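PDB 6K93: type III effector XopAI from Xanthomonas citri, which probably binds arginine-containing peptides through a mono-ADP-ribosyltransferase fold and acts as a type III effector delivered into host cells. Local coordinates for residues 100-105 against 111-116; 169-174 against 205-210. All coordinates share one frame; numbering follows the deposited sequence.

Both contacts lie in the helical part of the mono-ADP-ribosyltransferase fold, with their centres about 14 Å apart. Along the chain they are in series. Contact 1 sets the loop 111-116 against helix 95-109; contact 2 joins helix 165-174 to the C-terminal end of helix 194-209. The two meet directly at Ser-205, where Ser-115 N lies 2.8 Å from Ser-205 OG, a probable hydrogen bond. Asp-167, near the start of helix 165-174, completes this junction through hydrogen bonds with Ser-205 OG (at OD2) and Ser-115 OG (at OD1). Contact 2 lies about 7 Å from the chain centre and contact 1 about 13 Å, measured between centres.

Contact 1 of 2, residues 100-105 against 111-116; sequences KQLWQR and AQFRST
At the connection between helices 95-109 and 117-128, in the helical part of this ADP-ribosyltransferase fold, Arg-105 forms a cation-pi stack on Phe-113. The guanidinium lies nearly flat on one face of the ring, the planes 16° apart and the centres 4.2 Å from each other. An extended chain from CG to NE carries it there, CG standing anti to the backbone N (chi1 171°), and the aliphatic part rests on the ring as well, with Arg-105 CG 3.6 Å from Phe-113 CE2. Leu-102 instead meets the rim, its CD1 3.8 Å from Phe-113 CE2 and close to the ring plane. Phe-113 thus has an arginine over a face and a leucine at an edge, and it also packs on Ile-204 of helix 194-209. The polar edge of Arg-105 faces the loop backbone: NH2 gives a weak, bent hydrogen bond to Arg-114 O (2.9 Å, 124°), while NH1 forms a salt bridge with Glu-119 of the next helix. These partners probably help fix the guanidinium's rotation over the ring. One water bridges the segments, accepting from Arg-105 NE and from Arg-114 N, each 3.0 Å from its oxygen.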
loop_
_atom_site.group_PDB
_atom_site.type_symbol
_atom_site.label_atom_id
_atom_site.label_comp_id
_atom_site.label_asym_id
_atom_site.label_seq_id
_atom_site.Cartn_x
_atom_site.Cartn_y
_atom_site.Cartn_z
ATOM N N LYS A 100 -2.299 -5.992 -15.597
ATOM C CA LYS A 100 -2.785 -7.368 -15.603
ATOM C C LYS A 100 -1.697 -8.329 -15.144
ATOM O O LYS A 100 -1.948 -9.201 -14.300
ATOM C CB LYS A 100 -3.287 -7.731 -17.007
ATOM C CG LYS A 100 -3.671 -9.186 -17.167
ATOM C CD LYS A 100 -4.254 -9.420 -18.538
ATOM C CE LYS A 100 -4.744 -10.836 -18.705
ATOM N NZ LYS A 100 -5.333 -11.042 -20.060
ATOM N N GLN A 101 -0.470 -8.171 -15.670
ATOM C CA GLN A 101 0.619 -9.055 -15.268
ATOM C C GLN A 101 0.942 -8.903 -13.780
ATOM O O GLN A 101 1.222 -9.895 -13.084
ATOM C CB GLN A 101 1.850 -8.774 -16.122
ATOM C CG GLN A 101 1.679 -9.284 -17.563
ATOM C CD GLN A 101 2.797 -8.850 -18.491
ATOM O OE1 GLN A 101 3.532 -7.905 -18.200
ATOM N NE2 GLN A 101 2.922 -9.534 -19.624
ATOM N N LEU A 102 0.916 -7.667 -13.259
ATOM C CA LEU A 102 1.182 -7.492 -11.835
ATOM C C LEU A 102 0.112 -8.172 -10.984
ATOM O O LEU A 102 0.427 -8.866 -10.008
ATOM C CB LEU A 102 1.291 -6.011 -11.493
ATOM C CG LEU A 102 1.599 -5.732 -10.024
ATOM C CD1 LEU A 102 2.816 -6.492 -9.518
ATOM C CD2 LEU A 102 1.819 -4.237 -9.838
ATOM N N TRP A 103 -1.159 -7.992 -11.334
ATOM C CA TRP A 103 -2.220 -8.618 -10.548
ATOM C C TRP A 103 -2.102 -10.141 -10.578
ATOM O O TRP A 103 -2.292 -10.800 -9.554
ATOM C CB TRP A 103 -3.592 -8.161 -11.055
ATOM C CG TRP A 103 -4.741 -8.816 -10.352
ATOM C CD1 TRP A 103 -5.714 -9.577 -10.923
ATOM C CD2 TRP A 103 -5.016 -8.781 -8.949
ATOM N NE1 TRP A 103 -6.594 -10.007 -9.967
ATOM C CE2 TRP A 103 -6.187 -9.544 -8.742
ATOM C CE3 TRP A 103 -4.387 -8.186 -7.856
ATOM C CZ2 TRP A 103 -6.743 -9.722 -7.485
ATOM C CZ3 TRP A 103 -4.949 -8.368 -6.601
ATOM C CH2 TRP A 103 -6.104 -9.125 -6.433
ATOM N N GLN A 104 -1.762 -10.721 -11.733
ATOM C CA GLN A 104 -1.534 -12.167 -11.807
ATOM C C GLN A 104 -0.394 -12.582 -10.879
ATOM O O GLN A 104 -0.479 -13.607 -10.188
ATOM C CB GLN A 104 -1.239 -12.578 -13.257
ATOM C CG GLN A 104 -1.185 -14.083 -13.551
ATOM C CD GLN A 104 -0.918 -14.366 -15.037
ATOM O OE1 GLN A 104 -1.132 -13.501 -15.892
ATOM N NE2 GLN A 104 -0.445 -15.566 -15.340
ATOM N N ARG A 105 0.675 -11.791 -10.846
ATOM C CA ARG A 105 1.824 -12.102 -10.004
ATOM C C ARG A 105 1.475 -11.999 -8.524
ATOM O O ARG A 105 1.885 -12.839 -7.710
ATOM C CB ARG A 105 2.960 -11.144 -10.364
ATOM C CG ARG A 105 4.156 -11.155 -9.463
ATOM C CD ARG A 105 5.128 -10.103 -9.966
ATOM N NE ARG A 105 6.294 -9.931 -9.102
ATOM C CZ ARG A 105 7.131 -8.902 -9.199
ATOM N NH1 ARG A 105 6.932 -7.975 -10.134
ATOM N NH2 ARG A 105 8.161 -8.794 -8.377
ATOM N N ALA A 111 2.449 -14.616 -0.431
ATOM C CA ALA A 111 3.399 -14.109 0.554
ATOM C C ALA A 111 4.850 -14.198 0.100
ATOM O O ALA A 111 5.732 -13.676 0.795
ATOM C CB ALA A 111 3.239 -14.866 1.877
ATOM N N GLN A 112 5.128 -14.825 -1.042
ATOM C CA GLN A 112 6.486 -14.879 -1.558
ATOM C C GLN A 112 6.779 -13.763 -2.557
ATOM O O GLN A 112 7.871 -13.731 -3.136
ATOM C CB GLN A 112 6.739 -16.245 -2.211
ATOM C CG GLN A 112 6.284 -17.442 -1.348
ATOM C CD GLN A 112 6.722 -17.348 0.115
ATOM O OE1 GLN A 112 5.909 -17.520 1.031
ATOM N NE2 GLN A 112 8.005 -17.080 0.339
ATOM N N PHE A 113 5.827 -12.851 -2.766
ATOM C CA PHE A 113 6.055 -11.703 -3.638
ATOM C C PHE A 113 7.250 -10.897 -3.150
ATOM O O PHE A 113 7.326 -10.547 -1.977
ATOM C CB PHE A 113 4.796 -10.815 -3.667
ATOM C CG PHE A 113 4.861 -9.702 -4.687
ATOM C CD1 PHE A 113 5.650 -8.587 -4.476
ATOM C CD2 PHE A 113 4.109 -9.769 -5.842
ATOM C CE1 PHE A 113 5.723 -7.594 -5.406
ATOM C CE2 PHE A 113 4.170 -8.753 -6.784
ATOM C CZ PHE A 113 4.976 -7.668 -6.558
ATOM N N ARG A 114 8.175 -10.585 -4.054
ATOM C CA ARG A 114 9.317 -9.751 -3.714
ATOM C C ARG A 114 9.685 -8.835 -4.874
ATOM O O ARG A 114 9.721 -9.260 -6.035
ATOM C CB ARG A 114 10.558 -10.607 -3.360
ATOM C CG ARG A 114 10.410 -11.526 -2.159
ATOM C CD ARG A 114 10.381 -10.726 -0.848
ATOM N NE ARG A 114 10.395 -11.564 0.336
ATOM C CZ ARG A 114 9.331 -12.170 0.854
ATOM N NH1 ARG A 114 8.144 -12.071 0.290
ATOM N NH2 ARG A 114 9.457 -12.905 1.971
ATOM N N SER A 115 10.033 -7.594 -4.548
ATOM C CA SER A 115 10.561 -6.692 -5.552
ATOM C C SER A 115 11.987 -7.100 -5.932
ATOM O O SER A 115 12.762 -7.591 -5.112
ATOM C CB SER A 115 10.570 -5.244 -5.061
ATOM O OG SER A 115 11.504 -5.084 -3.971
ATOM N N THR A 116 12.320 -6.904 -7.191
ATOM C CA THR A 116 13.660 -7.125 -7.724
ATOM C C THR A 116 14.477 -5.853 -7.590
ATOM O O THR A 116 13.926 -4.756 -7.423
ATOM C CB THR A 116 13.592 -7.518 -9.194
ATOM O OG1 THR A 116 13.098 -6.406 -9.944
ATOM C CG2 THR A 116 12.715 -8.731 -9.390
HETATM O O HOH W 1 7.515 -11.560 -6.845
#

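Contact 2 of 2, residues 169-174 against 205-210; sequences VALQAW and SALHSL
Leu-171 lays its branched end over the methyl of Ala-206, with CG 3.6 Å from Ala-206 CB and both methyls only slightly farther off. Its CG is anti to the carbonyl carbon (chi1 -64°), which directs the isobutyl group across to helix 194-209, and the alanine methyl sits over the flat side of the CD1-CG-CD2 fork. CD2 runs to Leu-207, whose CD2 is 4.0 Å away and whose chain slants across that of Leu-171; CD1 meets Leu-210 tip to tip, at 3.9 Å from Leu-210 CD1. The small alanine is consistent with the close approach of the backbones, Leu-171 CA and Ala-206 CA being 7.1 Å apart. No hydrogen bond joins the segments, and all four side chains are buried; Phe-277 also touches Leu-171. The leucine partners sit where helix 194-209 ends: Ala-206 O accepts from both Ser-209 N and Leu-210 N, and Ser-209 OG turns back to Ser-205 O at 2.7 Å. Leu-210 is the first residue to leave helical geometry. The arrangement is an apolar interface, in the helical part of the mono-ADP-ribosyltransferase fold, between helix 165-174 and the C-terminal end of helix 194-209 with the residue that follows it.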
loop_
_atom_site.group_PDB
_atom_site.type_symbol
_atom_site.label_atom_id
_atom_site.label_comp_id
_atom_site.label_asym_id
_atom_site.label_seq_id
_atom_site.Cartn_x
_atom_site.Cartn_y
_atom_site.Cartn_z
ATOM N N VAL A 169 11.328 1.998 2.496
ATOM C CA VAL A 169 11.036 3.361 2.050
ATOM C C VAL A 169 9.633 3.444 1.452
ATOM O O VAL A 169 8.907 4.416 1.664
ATOM C CB VAL A 169 12.109 3.846 1.054
ATOM C CG1 VAL A 169 11.687 5.152 0.392
ATOM C CG2 VAL A 169 13.446 4.018 1.744
ATOM N N ALA A 170 9.216 2.408 0.729
ATOM C CA ALA A 170 7.869 2.384 0.173
ATOM C C ALA A 170 6.806 2.460 1.260
ATOM O O ALA A 170 5.765 3.098 1.063
ATOM C CB ALA A 170 7.678 1.123 -0.697
ATOM N N LEU A 171 7.026 1.792 2.398
ATOM C CA LEU A 171 6.072 1.881 3.498
ATOM C C LEU A 171 6.025 3.288 4.058
ATOM O O LEU A 171 4.946 3.817 4.313
ATOM C CB LEU A 171 6.402 0.863 4.593
ATOM C CG LEU A 171 6.313 -0.619 4.231
ATOM C CD1 LEU A 171 6.681 -1.462 5.467
ATOM C CD2 LEU A 171 4.937 -0.966 3.713
ATOM N N GLN A 172 7.178 3.931 4.218
ATOM C CA GLN A 172 7.153 5.322 4.645
ATOM C C GLN A 172 6.440 6.192 3.617
ATOM O O GLN A 172 5.612 7.038 3.974
ATOM C CB GLN A 172 8.569 5.840 4.916
ATOM C CG GLN A 172 8.552 7.277 5.449
ATOM C CD GLN A 172 9.929 7.804 5.791
ATOM O OE1 GLN A 172 10.860 7.047 6.006
ATOM N NE2 GLN A 172 10.047 9.125 5.860
ATOM N N ALA A 173 6.723 5.978 2.328
ATOM C CA ALA A 173 6.090 6.778 1.281
ATOM C C ALA A 173 4.582 6.580 1.277
ATOM O O ALA A 173 3.826 7.519 1.000
ATOM C CB ALA A 173 6.677 6.412 -0.091
ATOM N N TRP A 174 4.129 5.356 1.571
ATOM C CA TRP A 174 2.703 5.097 1.655
ATOM C C TRP A 174 2.036 6.025 2.666
ATOM O O TRP A 174 0.896 6.448 2.467
ATOM C CB TRP A 174 2.451 3.637 2.018
ATOM C CG TRP A 174 1.049 3.431 2.463
ATOM C CD1 TRP A 174 0.601 3.415 3.774
ATOM C CD2 TRP A 174 -0.117 3.338 1.655
ATOM N NE1 TRP A 174 -0.758 3.274 3.807
ATOM C CE2 TRP A 174 -1.221 3.231 2.517
ATOM C CE3 TRP A 174 -0.331 3.316 0.283
ATOM C CZ2 TRP A 174 -2.503 3.101 2.050
ATOM C CZ3 TRP A 174 -1.612 3.180 -0.183
ATOM C CH2 TRP A 174 -2.689 3.064 0.682
ATOM N N SER A 205 5.915 -5.968 -1.717
ATOM C CA SER A 205 7.111 -6.680 -1.292
ATOM C C SER A 205 7.398 -6.435 0.175
ATOM O O SER A 205 7.709 -7.373 0.914
ATOM C CB SER A 205 8.283 -6.228 -2.169
ATOM O OG SER A 205 9.427 -6.995 -1.895
ATOM N N ALA A 206 7.308 -5.177 0.613
ATOM C CA ALA A 206 7.554 -4.859 2.013
ATOM C C ALA A 206 6.571 -5.588 2.915
ATOM O O ALA A 206 6.947 -6.138 3.957
ATOM C CB ALA A 206 7.450 -3.363 2.239
ATOM N N LEU A 207 5.287 -5.562 2.554
ATOM C CA LEU A 207 4.269 -6.146 3.420
ATOM C C LEU A 207 4.427 -7.646 3.550
ATOM O O LEU A 207 4.157 -8.206 4.627
ATOM C CB LEU A 207 2.879 -5.784 2.919
ATOM C CG LEU A 207 2.545 -4.282 3.044
ATOM C CD1 LEU A 207 1.279 -3.970 2.260
ATOM C CD2 LEU A 207 2.367 -3.871 4.492
ATOM N N HIS A 208 4.872 -8.319 2.495
ATOM C CA HIS A 208 5.027 -9.758 2.565
ATOM C C HIS A 208 6.396 -10.189 3.063
ATOM O O HIS A 208 6.575 -11.369 3.376
ATOM C CB HIS A 208 4.750 -10.378 1.192
ATOM C CG HIS A 208 3.300 -10.405 0.833
ATOM N ND1 HIS A 208 2.350 -10.988 1.647
ATOM C CD2 HIS A 208 2.628 -9.910 -0.236
ATOM C CE1 HIS A 208 1.161 -10.862 1.088
ATOM N NE2 HIS A 208 1.303 -10.216 -0.055
ATOM N N SER A 209 7.353 -9.271 3.175
ATOM C CA SER A 209 8.662 -9.638 3.681
ATOM C C SER A 209 8.857 -9.246 5.142
ATOM O O SER A 209 9.744 -9.811 5.792
ATOM C CB SER A 209 9.760 -9.032 2.811
ATOM O OG SER A 209 9.713 -7.649 2.745
ATOM N N LEU A 210 8.034 -8.338 5.690
ATOM C CA LEU A 210 8.120 -8.025 7.114
ATOM C C LEU A 210 7.984 -9.308 7.924
ATOM O O LEU A 210 7.142 -10.155 7.601
ATOM C CB LEU A 210 7.019 -7.059 7.554
ATOM C CG LEU A 210 7.269 -5.580 7.248
ATOM C CD1 LEU A 210 6.047 -4.748 7.525
ATOM C CD2 LEU A 210 8.486 -5.021 8.007
#